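Local structure of LYND (Lyngbya aestuarii, 4V1T) at residues B[112-117]-B[137-142]; B[149-154]-B[176-181]; B[459-464]-B[482-487]; B[508-513]-B[522-527]. The protein probably catalyses ATP-dependent heterocyclisation of precursor peptides, as a YcaO-family cyclodehydratase that binds ADP, magnesium and zinc. All coordinates share one frame; numbering follows the deposited sequence.

Overall arrangement
The four contacts form two pairs far apart in the chain. Contacts 1 and 2, with centres about 12 Å apart, join neighbouring parallel strands of one mixed sheet; they meet where the side-chain amide of Asn154 lies against the hydroxyls of Thr115 and Thr117. The Trp180 side chain of contact 2 is about 10 Å from the zinc held by Cys203, Cys206, Cys311 and Cys314. Contacts 3 and 4, with centres about 13 Å apart, belong to the YcaO region and are joined by a probable hydrogen bond from Gln483 N to Arg523 O. Gly527 of contact 4 lies about 14 Å from a bound magnesium ion. The centres of contacts 1 and 3 are about 65 Å apart.

Contact 1 (B[112-117]-B[137-142]); sequences QPVTLT and IGISVQ
The firm half of this contact is made by backbone. Val114 and Val141 pair in parallel, and the chain at Val114 is gripped through both its N-H and its carbonyl. Val114 N donates to Ser140 O at 3.1 Å, within the plane of that carbonyl, and Gln142 N returns a bond to Val114 O at 2.8 Å that arrives almost along the C=O axis. The CA of Val141 also leans on Val114 O at 3.3 Å, a CA-H...O contact. Beside this pair Val141 CG1, anti to the backbone N (chi1 -178°), touches Leu116 CG at 3.7 Å, the two branched side chains crossing at about a right angle; Thr131 of helix 124-135 lies against both. Val114 CG2 and Ile139 CG2 touch only lightly, 4.4 Å apart, for Ile139 also packs on Leu134 and on Ala265 and Ile268 of helix 250-275.

The looser side holds exposed Ser140 and Gln142. There a water accepts from Ser140 N (3.0 Å) and donates weakly to Gln112 O, standing in for a direct backbone bond. Pro113 has no N-H to offer, which costs nothing here, where the pairing uses that of Val114. Its ring lies alongside the extended chain of Gln142, whose NE2 is 3.6 Å from Pro113 CB. Strand 114-118, helix 124-135 and the short strand 141-142, outermost in the sheet of this chain, together make a classic beta-alpha-beta crossover.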
# COMPACT_ATOMS: atom_id res chain seq x y z
N GLN B 112 12.49 -35.53 -11.33
CA GLN B 112 11.33 -35.51 -12.21
C GLN B 112 11.68 -34.79 -13.51
O GLN B 112 12.12 -33.64 -13.48
CB GLN B 112 10.15 -34.81 -11.54
CG GLN B 112 9.56 -35.56 -10.36
CD GLN B 112 8.55 -34.71 -9.61
OE1 GLN B 112 7.35 -34.90 -9.75
NE2 GLN B 112 9.04 -33.77 -8.80
N PRO B 113 11.49 -35.46 -14.66
CA PRO B 113 11.79 -34.77 -15.91
C PRO B 113 10.73 -33.73 -16.28
O PRO B 113 9.58 -33.82 -15.85
CB PRO B 113 11.85 -35.90 -16.94
CG PRO B 113 11.01 -36.98 -16.38
CD PRO B 113 11.06 -36.86 -14.88
N VAL B 114 11.14 -32.76 -17.08
CA VAL B 114 10.29 -31.67 -17.54
C VAL B 114 10.34 -31.60 -19.08
O VAL B 114 11.30 -32.09 -19.69
CB VAL B 114 10.76 -30.34 -16.90
CG1 VAL B 114 10.52 -29.14 -17.79
CG2 VAL B 114 10.08 -30.15 -15.55
N THR B 115 9.32 -31.02 -19.69
CA THR B 115 9.33 -30.77 -21.14
C THR B 115 9.28 -29.28 -21.41
O THR B 115 8.60 -28.54 -20.69
CB THR B 115 8.16 -31.46 -21.87
OG1 THR B 115 6.91 -30.99 -21.36
CG2 THR B 115 8.24 -32.98 -21.71
N LEU B 116 10.02 -28.86 -22.43
CA LEU B 116 9.99 -27.48 -22.92
C LEU B 116 9.30 -27.44 -24.28
O LEU B 116 9.49 -28.35 -25.09
CB LEU B 116 11.40 -26.90 -23.05
CG LEU B 116 12.32 -27.03 -21.83
CD1 LEU B 116 13.57 -26.17 -22.03
CD2 LEU B 116 11.62 -26.66 -20.53
N THR B 117 8.51 -26.40 -24.51
CA THR B 117 7.78 -26.25 -25.77
C THR B 117 7.78 -24.78 -26.21
O THR B 117 7.19 -23.94 -25.56
CB THR B 117 6.31 -26.72 -25.64
OG1 THR B 117 6.26 -27.99 -24.98
CG2 THR B 117 5.66 -26.84 -27.02
N ILE B 137 20.91 -27.12 -12.25
CA ILE B 137 20.30 -27.25 -10.94
C ILE B 137 19.70 -28.63 -10.75
O ILE B 137 18.95 -28.86 -9.82
CB ILE B 137 19.22 -26.16 -10.70
CG1 ILE B 137 18.13 -26.21 -11.77
CG2 ILE B 137 19.87 -24.79 -10.69
CD1 ILE B 137 16.97 -25.29 -11.48
N GLY B 138 20.04 -29.56 -11.65
CA GLY B 138 19.69 -30.96 -11.48
C GLY B 138 18.42 -31.43 -12.14
O GLY B 138 17.99 -32.56 -11.93
N ILE B 139 17.80 -30.58 -12.95
CA ILE B 139 16.54 -30.92 -13.59
C ILE B 139 16.78 -31.30 -15.04
O ILE B 139 17.40 -30.54 -15.79
CB ILE B 139 15.54 -29.75 -13.51
CG1 ILE B 139 15.17 -29.49 -12.05
CG2 ILE B 139 14.27 -30.06 -14.29
CD1 ILE B 139 14.42 -28.20 -11.81
N SER B 140 16.30 -32.48 -15.43
CA SER B 140 16.50 -32.98 -16.79
C SER B 140 15.32 -32.62 -17.68
O SER B 140 14.19 -32.51 -17.22
CB SER B 140 16.69 -34.50 -16.77
OG SER B 140 15.58 -35.12 -16.15
N VAL B 141 15.61 -32.45 -18.97
CA VAL B 141 14.63 -32.02 -19.94
C VAL B 141 14.39 -33.09 -21.00
O VAL B 141 15.32 -33.77 -21.44
CB VAL B 141 15.08 -30.73 -20.66
CG1 VAL B 141 14.02 -30.26 -21.64
CG2 VAL B 141 15.40 -29.65 -19.64
N GLN B 142 13.13 -33.22 -21.41
CA GLN B 142 12.76 -34.08 -22.54
C GLN B 142 11.93 -33.28 -23.54
O GLN B 142 11.39 -32.23 -23.20
CB GLN B 142 11.97 -35.28 -22.05
CG GLN B 142 12.80 -36.23 -21.22
CD GLN B 142 12.06 -37.49 -20.86
OE1 GLN B 142 11.18 -37.94 -21.59
NE2 GLN B 142 12.43 -38.09 -19.74
O HOH W 1 14.77 -34.01 -13.41

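Contact 2 (B[149-154]-B[176-181]); sequences SPTALN and SQQTWL
A beta-alpha-beta unit, in which helix 165-176 connects the parallel strands 154-157 and 180-184, begins its strand pairing here. Asn154 and Trp180 form the bridge: Asn154 N donates to Thr179 O at 3.1 Å, and Leu181 N to Asn154 O at 2.7 Å, both donors lying in the planes of the carbonyls they meet.

Ahead of the bridge the chains diverge, and Gln178 spans the gap. Its CG is anti to the backbone N and the chain then bends at chi2 (71°), which turns the amide toward residues 151-154. NE2 grips two carbonyls. Its bond to Thr179 O, 3.0 Å, is nearly straight at 170° and keeps that oxygen in the plane of the amide; the bond to Thr151 O, 3.1 Å, is more bent and rises above the plane of the Thr151 carbonyl. Thr179 O therefore takes two N-H donors, while a water links Thr151 O to Thr179 N. A long, flexible amide with two N-H groups suits this job, and an alanine here would remove both NE2 bonds and would probably leave the chain held less firmly at Thr151, where the water link would remain.

Apolar contact is lighter: Leu153 CD1 swings back to lie 3.8 Å from Thr179 CG2. Trp180 holds its CG in the crowded position between backbone N and carbonyl carbon (chi1 56°), and its ring packs on Ile169, Asn170 and Ala173 of helix 165-176 and stacks with Phe196 of strand 189-196. Leu153 and Thr179 instead meet Trp267 of helix 250-275.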
# COMPACT_ATOMS: atom_id res chain seq x y z
N SER B 149 3.84 -39.67 -23.07
CA SER B 149 3.49 -39.98 -21.68
C SER B 149 3.58 -38.73 -20.81
O SER B 149 4.33 -37.82 -21.11
CB SER B 149 4.40 -41.08 -21.12
OG SER B 149 5.75 -40.66 -21.08
N PRO B 150 2.81 -38.68 -19.71
CA PRO B 150 2.73 -37.46 -18.90
C PRO B 150 4.03 -37.07 -18.22
O PRO B 150 4.87 -37.93 -17.96
CB PRO B 150 1.67 -37.81 -17.84
CG PRO B 150 1.00 -39.06 -18.32
CD PRO B 150 2.03 -39.78 -19.12
N THR B 151 4.19 -35.78 -17.93
CA THR B 151 5.30 -35.31 -17.10
C THR B 151 4.76 -34.44 -15.98
O THR B 151 3.59 -34.08 -15.97
CB THR B 151 6.34 -34.51 -17.92
OG1 THR B 151 5.76 -33.31 -18.44
CG2 THR B 151 6.87 -35.37 -19.07
N ALA B 152 5.62 -34.09 -15.04
CA ALA B 152 5.22 -33.27 -13.91
C ALA B 152 5.02 -31.81 -14.30
O ALA B 152 4.33 -31.08 -13.61
CB ALA B 152 6.26 -33.37 -12.81
N LEU B 153 5.63 -31.38 -15.40
CA LEU B 153 5.48 -30.00 -15.85
C LEU B 153 5.91 -29.80 -17.29
O LEU B 153 7.01 -30.19 -17.68
CB LEU B 153 6.28 -29.07 -14.95
CG LEU B 153 6.09 -27.58 -15.20
CD1 LEU B 153 4.71 -27.14 -14.73
CD2 LEU B 153 7.17 -26.79 -14.51
N ASN B 154 5.04 -29.19 -18.08
CA ASN B 154 5.40 -28.72 -19.42
C ASN B 154 5.64 -27.22 -19.36
O ASN B 154 4.76 -26.47 -18.95
CB ASN B 154 4.31 -29.07 -20.43
CG ASN B 154 4.68 -28.67 -21.86
OD1 ASN B 154 5.84 -28.75 -22.26
ND2 ASN B 154 3.69 -28.23 -22.62
N SER B 176 -5.84 -33.69 -20.82
CA SER B 176 -4.78 -34.57 -20.36
C SER B 176 -4.49 -34.41 -18.87
O SER B 176 -3.73 -35.19 -18.29
CB SER B 176 -3.51 -34.30 -21.17
OG SER B 176 -2.58 -35.35 -21.03
N GLN B 177 -5.10 -33.40 -18.25
CA GLN B 177 -4.79 -33.03 -16.87
C GLN B 177 -3.29 -32.77 -16.71
O GLN B 177 -2.68 -33.15 -15.71
CB GLN B 177 -5.29 -34.09 -15.89
CG GLN B 177 -6.73 -33.84 -15.45
CD GLN B 177 -7.38 -35.05 -14.80
OE1 GLN B 177 -8.58 -35.29 -14.96
NE2 GLN B 177 -6.60 -35.83 -14.06
N GLN B 178 -2.71 -32.11 -17.71
CA GLN B 178 -1.29 -31.76 -17.71
C GLN B 178 -1.08 -30.39 -17.07
O GLN B 178 -1.70 -29.41 -17.46
CB GLN B 178 -0.74 -31.76 -19.14
CG GLN B 178 0.71 -31.31 -19.29
CD GLN B 178 1.70 -32.32 -18.75
OE1 GLN B 178 1.70 -33.47 -19.14
NE2 GLN B 178 2.56 -31.87 -17.84
N THR B 179 -0.20 -30.34 -16.08
CA THR B 179 0.19 -29.08 -15.48
C THR B 179 1.29 -28.45 -16.33
O THR B 179 2.24 -29.13 -16.72
CB THR B 179 0.67 -29.27 -14.02
OG1 THR B 179 -0.43 -29.67 -13.20
CG2 THR B 179 1.25 -27.99 -13.47
N TRP B 180 1.17 -27.17 -16.62
CA TRP B 180 2.15 -26.50 -17.47
C TRP B 180 2.43 -25.08 -17.01
O TRP B 180 1.62 -24.48 -16.30
CB TRP B 180 1.69 -26.52 -18.93
CG TRP B 180 0.33 -25.92 -19.18
CD1 TRP B 180 -0.86 -26.39 -18.72
CD2 TRP B 180 0.03 -24.77 -19.99
NE1 TRP B 180 -1.89 -25.59 -19.17
CE2 TRP B 180 -1.37 -24.60 -19.95
CE3 TRP B 180 0.80 -23.87 -20.73
CZ2 TRP B 180 -2.01 -23.56 -20.63
CZ3 TRP B 180 0.16 -22.83 -21.40
CH2 TRP B 180 -1.23 -22.69 -21.34
N LEU B 181 3.58 -24.56 -17.44
CA LEU B 181 4.04 -23.23 -17.08
C LEU B 181 4.23 -22.35 -18.32
O LEU B 181 4.70 -22.82 -19.35
CB LEU B 181 5.36 -23.32 -16.31
CG LEU B 181 6.18 -22.03 -16.15
CD1 LEU B 181 5.45 -21.03 -15.27
CD2 LEU B 181 7.55 -22.32 -15.57
O HOH W 2 1.05 -32.69 -14.87

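Contact 3 (B[459-464]-B[482-487]); sequences FSDGQY and PQRFDA
Backbone does not pair here: the nearest CA atoms, those of Tyr464 and Arg484, are 6.9 Å apart, and one side of the contact is the first turn of helix 461-465, opened by a capping box between Ser460 and Gln463.

Tyr464 is the centrepiece. Phe459 CB lies over one face of its ring, and over the opposite face Arg484 CG sits 3.9 Å from the ring centroid, a CH-pi contact. Pro482 O comes in at the edge, 3.2 Å from Tyr464 CE1, where aromatic C-H is slightly positive. At the tip, Tyr464 OH donates to a water at 2.6 Å, which in turn donates to Gln483 O at 2.9 Å.

Arg484 bends at chi3 (100°), so that its guanidinium turns one face to Tyr464 CD2, with NH1 3.3 Å from that atom and the two planes 45° apart. The long arginine can thus lay its CG on the ring and still offer charge to Asp461; the salt bridge of Arg484 NH2 with Asp461 OD1, 3.4 Å, holds only a weak hydrogen bond, and Glu454 is a second partner, long and weak. Tip to tip with Pro482, Phe459 brings CE2 to 3.4 Å from Pro482 CD. An alanine in place of Tyr464 would remove the ring and hydroxyl, and would probably leave Arg484 poorly placed and break the water link to Gln483.

Leu457 of helix 454-457 packs against both Tyr464 and Pro482, while Phe485, further along the loop that leads to strand 491-498, meets Phe524 edge-to-face.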
# COMPACT_ATOMS: atom_id res chain seq x y z
N PHE B 459 -37.05 9.45 -25.87
CA PHE B 459 -36.76 10.40 -26.93
C PHE B 459 -38.09 10.91 -27.54
O PHE B 459 -39.08 10.18 -27.58
CB PHE B 459 -35.91 9.76 -28.03
CG PHE B 459 -34.47 9.57 -27.64
CD1 PHE B 459 -33.56 10.61 -27.76
CD2 PHE B 459 -34.02 8.34 -27.19
CE1 PHE B 459 -32.23 10.44 -27.41
CE2 PHE B 459 -32.68 8.17 -26.84
CZ PHE B 459 -31.79 9.21 -26.95
N SER B 460 -38.11 12.15 -28.00
CA SER B 460 -39.32 12.70 -28.62
C SER B 460 -39.51 12.14 -30.02
O SER B 460 -38.58 11.58 -30.61
CB SER B 460 -39.25 14.23 -28.68
OG SER B 460 -38.49 14.64 -29.79
N ASP B 461 -40.73 12.29 -30.56
CA ASP B 461 -41.00 11.91 -31.94
C ASP B 461 -40.19 12.76 -32.91
O ASP B 461 -39.68 12.25 -33.90
CB ASP B 461 -42.49 12.05 -32.27
CG ASP B 461 -43.35 11.03 -31.55
OD1 ASP B 461 -42.90 9.88 -31.36
OD2 ASP B 461 -44.49 11.39 -31.17
N GLY B 462 -40.09 14.06 -32.62
CA GLY B 462 -39.29 14.97 -33.42
C GLY B 462 -37.83 14.56 -33.42
O GLY B 462 -37.15 14.62 -34.45
N GLN B 463 -37.32 14.15 -32.26
CA GLN B 463 -35.92 13.76 -32.15
C GLN B 463 -35.62 12.56 -33.03
O GLN B 463 -34.59 12.53 -33.71
CB GLN B 463 -35.57 13.44 -30.70
CG GLN B 463 -35.27 14.65 -29.85
CD GLN B 463 -34.90 14.27 -28.43
OE1 GLN B 463 -35.74 13.77 -27.68
NE2 GLN B 463 -33.65 14.46 -28.07
N TYR B 464 -36.51 11.58 -33.02
CA TYR B 464 -36.35 10.39 -33.84
C TYR B 464 -36.40 10.73 -35.33
O TYR B 464 -35.56 10.27 -36.10
CB TYR B 464 -37.43 9.37 -33.53
CG TYR B 464 -37.12 8.45 -32.37
CD1 TYR B 464 -35.95 7.71 -32.33
CD2 TYR B 464 -38.03 8.28 -31.33
CE1 TYR B 464 -35.67 6.85 -31.29
CE2 TYR B 464 -37.76 7.42 -30.28
CZ TYR B 464 -36.57 6.72 -30.26
OH TYR B 464 -36.30 5.85 -29.24
N PRO B 482 -30.85 7.01 -30.98
CA PRO B 482 -30.78 5.78 -31.76
C PRO B 482 -31.88 5.69 -32.79
O PRO B 482 -32.81 6.49 -32.77
CB PRO B 482 -30.94 4.67 -30.71
CG PRO B 482 -31.48 5.32 -29.48
CD PRO B 482 -31.55 6.81 -29.70
N GLN B 483 -31.76 4.73 -33.70
CA GLN B 483 -32.83 4.43 -34.65
C GLN B 483 -34.06 3.97 -33.86
O GLN B 483 -33.95 3.61 -32.68
CB GLN B 483 -32.40 3.36 -35.65
CG GLN B 483 -31.15 3.69 -36.44
CD GLN B 483 -30.61 2.49 -37.20
OE1 GLN B 483 -31.31 1.51 -37.39
NE2 GLN B 483 -29.35 2.57 -37.62
N ARG B 484 -35.22 3.96 -34.51
CA ARG B 484 -36.43 3.53 -33.84
C ARG B 484 -36.43 2.03 -33.65
O ARG B 484 -35.79 1.30 -34.38
CB ARG B 484 -37.68 3.97 -34.60
CG ARG B 484 -38.04 5.43 -34.38
CD ARG B 484 -39.49 5.71 -34.65
NE ARG B 484 -40.28 5.78 -33.42
CZ ARG B 484 -40.75 6.90 -32.86
NH1 ARG B 484 -40.53 8.09 -33.41
NH2 ARG B 484 -41.45 6.82 -31.75
N PHE B 485 -37.16 1.58 -32.65
CA PHE B 485 -37.30 0.17 -32.38
C PHE B 485 -38.37 -0.46 -33.27
O PHE B 485 -39.56 -0.23 -33.07
CB PHE B 485 -37.67 -0.02 -30.92
CG PHE B 485 -37.90 -1.45 -30.55
CD1 PHE B 485 -36.85 -2.33 -30.51
CD2 PHE B 485 -39.17 -1.90 -30.24
CE1 PHE B 485 -37.04 -3.63 -30.16
CE2 PHE B 485 -39.37 -3.22 -29.89
CZ PHE B 485 -38.31 -4.09 -29.85
N ASP B 486 -37.95 -1.25 -34.25
CA ASP B 486 -38.87 -2.05 -35.07
C ASP B 486 -39.38 -3.26 -34.29
O ASP B 486 -38.71 -4.29 -34.19
CB ASP B 486 -38.19 -2.50 -36.36
CG ASP B 486 -39.13 -3.23 -37.30
OD1 ASP B 486 -40.36 -3.22 -37.06
OD2 ASP B 486 -38.66 -3.80 -38.30
N ALA B 487 -40.58 -3.12 -33.74
CA ALA B 487 -41.15 -4.15 -32.87
C ALA B 487 -41.44 -5.45 -33.61
O ALA B 487 -41.68 -6.49 -32.99
CB ALA B 487 -42.41 -3.63 -32.21
O HOH W 3 -34.92 3.71 -29.91

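Contact 4 (B[508-513]-B[522-527]); sequences PTALCY and HRFARG
Apolar packing and one water share the work. The apolar part centres on Phe524, whose CG takes the crowded position between the backbone N and the carbonyl carbon (chi1 59°), so that the ring end reaches the 508-513 segment. Pro508 CB meets the ring at its edge, 3.7 Å from Phe524 CE1, and Ala510 CB is 4.2 Å from the same CE1. Ala525 CB fits beside them, 4.3 Å from Ala510 CB and 4.0 Å from Leu511 CD2. Small methyls suit this place, since they let the helical turn 509-512 come close to the loop. Leu511 also reaches Cys456 and Leu457 of helix 454-457.

The polar part is indirect, for no hydrogen bond runs straight across. A water donates to Ala510 O at 2.8 Å and to Tyr513 O at 2.6 Å and accepts from Gly527 N at 3.1 Å, so it satisfies two carbonyls and one N-H at once.

The steric part is Gly527. A beta carbon on it would stand only 2.3 Å from Tyr513 O, a clash, so the bare backbone is what allows the chains to close up.

Closeness here thus depends on shape and on a shared water, with no charged pair across the contact: the fit is snug at the apolar end and bridged by solvent at the polar one.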
# COMPACT_ATOMS: atom_id res chain seq x y z
N PRO B 508 -34.86 -5.08 -23.67
CA PRO B 508 -33.88 -5.49 -24.68
C PRO B 508 -32.47 -5.57 -24.07
O PRO B 508 -32.09 -4.72 -23.27
CB PRO B 508 -33.98 -4.41 -25.76
CG PRO B 508 -34.76 -3.29 -25.15
CD PRO B 508 -35.61 -3.88 -24.08
N THR B 509 -31.72 -6.61 -24.43
CA THR B 509 -30.38 -6.82 -23.92
C THR B 509 -29.50 -5.61 -24.20
O THR B 509 -28.58 -5.30 -23.44
CB THR B 509 -29.75 -8.09 -24.54
OG1 THR B 509 -30.62 -9.21 -24.33
CG2 THR B 509 -28.41 -8.39 -23.93
N ALA B 510 -29.81 -4.90 -25.28
CA ALA B 510 -29.03 -3.73 -25.70
C ALA B 510 -29.06 -2.61 -24.66
O ALA B 510 -28.17 -1.76 -24.63
CB ALA B 510 -29.52 -3.23 -27.04
N LEU B 511 -30.11 -2.59 -23.83
CA LEU B 511 -30.24 -1.59 -22.78
C LEU B 511 -29.57 -2.01 -21.46
O LEU B 511 -29.23 -1.16 -20.65
CB LEU B 511 -31.71 -1.29 -22.51
CG LEU B 511 -32.38 -0.22 -23.38
CD1 LEU B 511 -33.83 -0.09 -22.99
CD2 LEU B 511 -31.69 1.13 -23.25
N CYS B 512 -29.41 -3.31 -21.27
CA CYS B 512 -28.99 -3.87 -19.99
C CYS B 512 -27.48 -3.96 -19.82
O CYS B 512 -27.00 -4.06 -18.70
CB CYS B 512 -29.61 -5.26 -19.82
SG CYS B 512 -31.42 -5.26 -19.79
N TYR B 513 -26.73 -3.94 -20.92
CA TYR B 513 -25.28 -4.09 -20.87
C TYR B 513 -24.60 -3.15 -21.85
O TYR B 513 -25.19 -2.75 -22.85
CB TYR B 513 -24.89 -5.53 -21.18
CG TYR B 513 -25.57 -6.53 -20.28
CD1 TYR B 513 -25.08 -6.80 -19.00
CD2 TYR B 513 -26.72 -7.20 -20.70
CE1 TYR B 513 -25.70 -7.71 -18.17
CE2 TYR B 513 -27.35 -8.12 -19.88
CZ TYR B 513 -26.83 -8.37 -18.62
OH TYR B 513 -27.45 -9.27 -17.79
N HIS B 522 -30.55 -1.67 -37.37
CA HIS B 522 -31.45 -1.77 -36.23
C HIS B 522 -30.75 -1.43 -34.91
O HIS B 522 -30.85 -2.17 -33.92
CB HIS B 522 -32.08 -3.16 -36.18
CG HIS B 522 -33.26 -3.28 -35.28
ND1 HIS B 522 -34.04 -2.20 -34.91
CD2 HIS B 522 -33.82 -4.35 -34.67
CE1 HIS B 522 -35.01 -2.60 -34.11
NE2 HIS B 522 -34.90 -3.91 -33.95
N ARG B 523 -30.03 -0.32 -34.90
CA ARG B 523 -29.34 0.13 -33.71
C ARG B 523 -30.25 1.04 -32.90
O ARG B 523 -30.16 2.26 -32.99
CB ARG B 523 -28.04 0.85 -34.08
CG ARG B 523 -27.01 -0.04 -34.76
CD ARG B 523 -25.58 0.36 -34.40
NE ARG B 523 -24.80 0.70 -35.58
CZ ARG B 523 -23.97 -0.11 -36.23
NH1 ARG B 523 -23.78 -1.36 -35.82
NH2 ARG B 523 -23.31 0.32 -37.30
N PHE B 524 -31.12 0.43 -32.09
CA PHE B 524 -32.18 1.17 -31.41
C PHE B 524 -31.83 1.58 -29.99
O PHE B 524 -32.65 2.17 -29.30
CB PHE B 524 -33.47 0.34 -31.39
CG PHE B 524 -33.32 -0.98 -30.69
CD1 PHE B 524 -33.42 -1.07 -29.32
CD2 PHE B 524 -33.09 -2.14 -31.42
CE1 PHE B 524 -33.27 -2.29 -28.68
CE2 PHE B 524 -32.96 -3.36 -30.79
CZ PHE B 524 -33.05 -3.44 -29.42
N ALA B 525 -30.60 1.30 -29.56
CA ALA B 525 -30.18 1.67 -28.22
C ALA B 525 -28.68 1.51 -28.03
O ALA B 525 -28.05 0.70 -28.69
CB ALA B 525 -30.92 0.82 -27.18
N ARG B 526 -28.13 2.32 -27.12
CA ARG B 526 -26.79 2.13 -26.58
C ARG B 526 -26.90 2.05 -25.06
O ARG B 526 -27.46 2.96 -24.43
CB ARG B 526 -25.86 3.29 -26.96
CG ARG B 526 -25.31 3.22 -28.37
CD ARG B 526 -24.58 4.49 -28.73
NE ARG B 526 -24.20 4.51 -30.14
CZ ARG B 526 -23.60 5.52 -30.75
NH1 ARG B 526 -23.29 6.63 -30.07
NH2 ARG B 526 -23.29 5.43 -32.04
N GLY B 527 -26.40 0.97 -24.48
CA GLY B 527 -26.44 0.81 -23.03
C GLY B 527 -25.73 1.95 -22.32
O GLY B 527 -24.58 2.25 -22.62
O HOH W 4 -25.46 -1.93 -25.25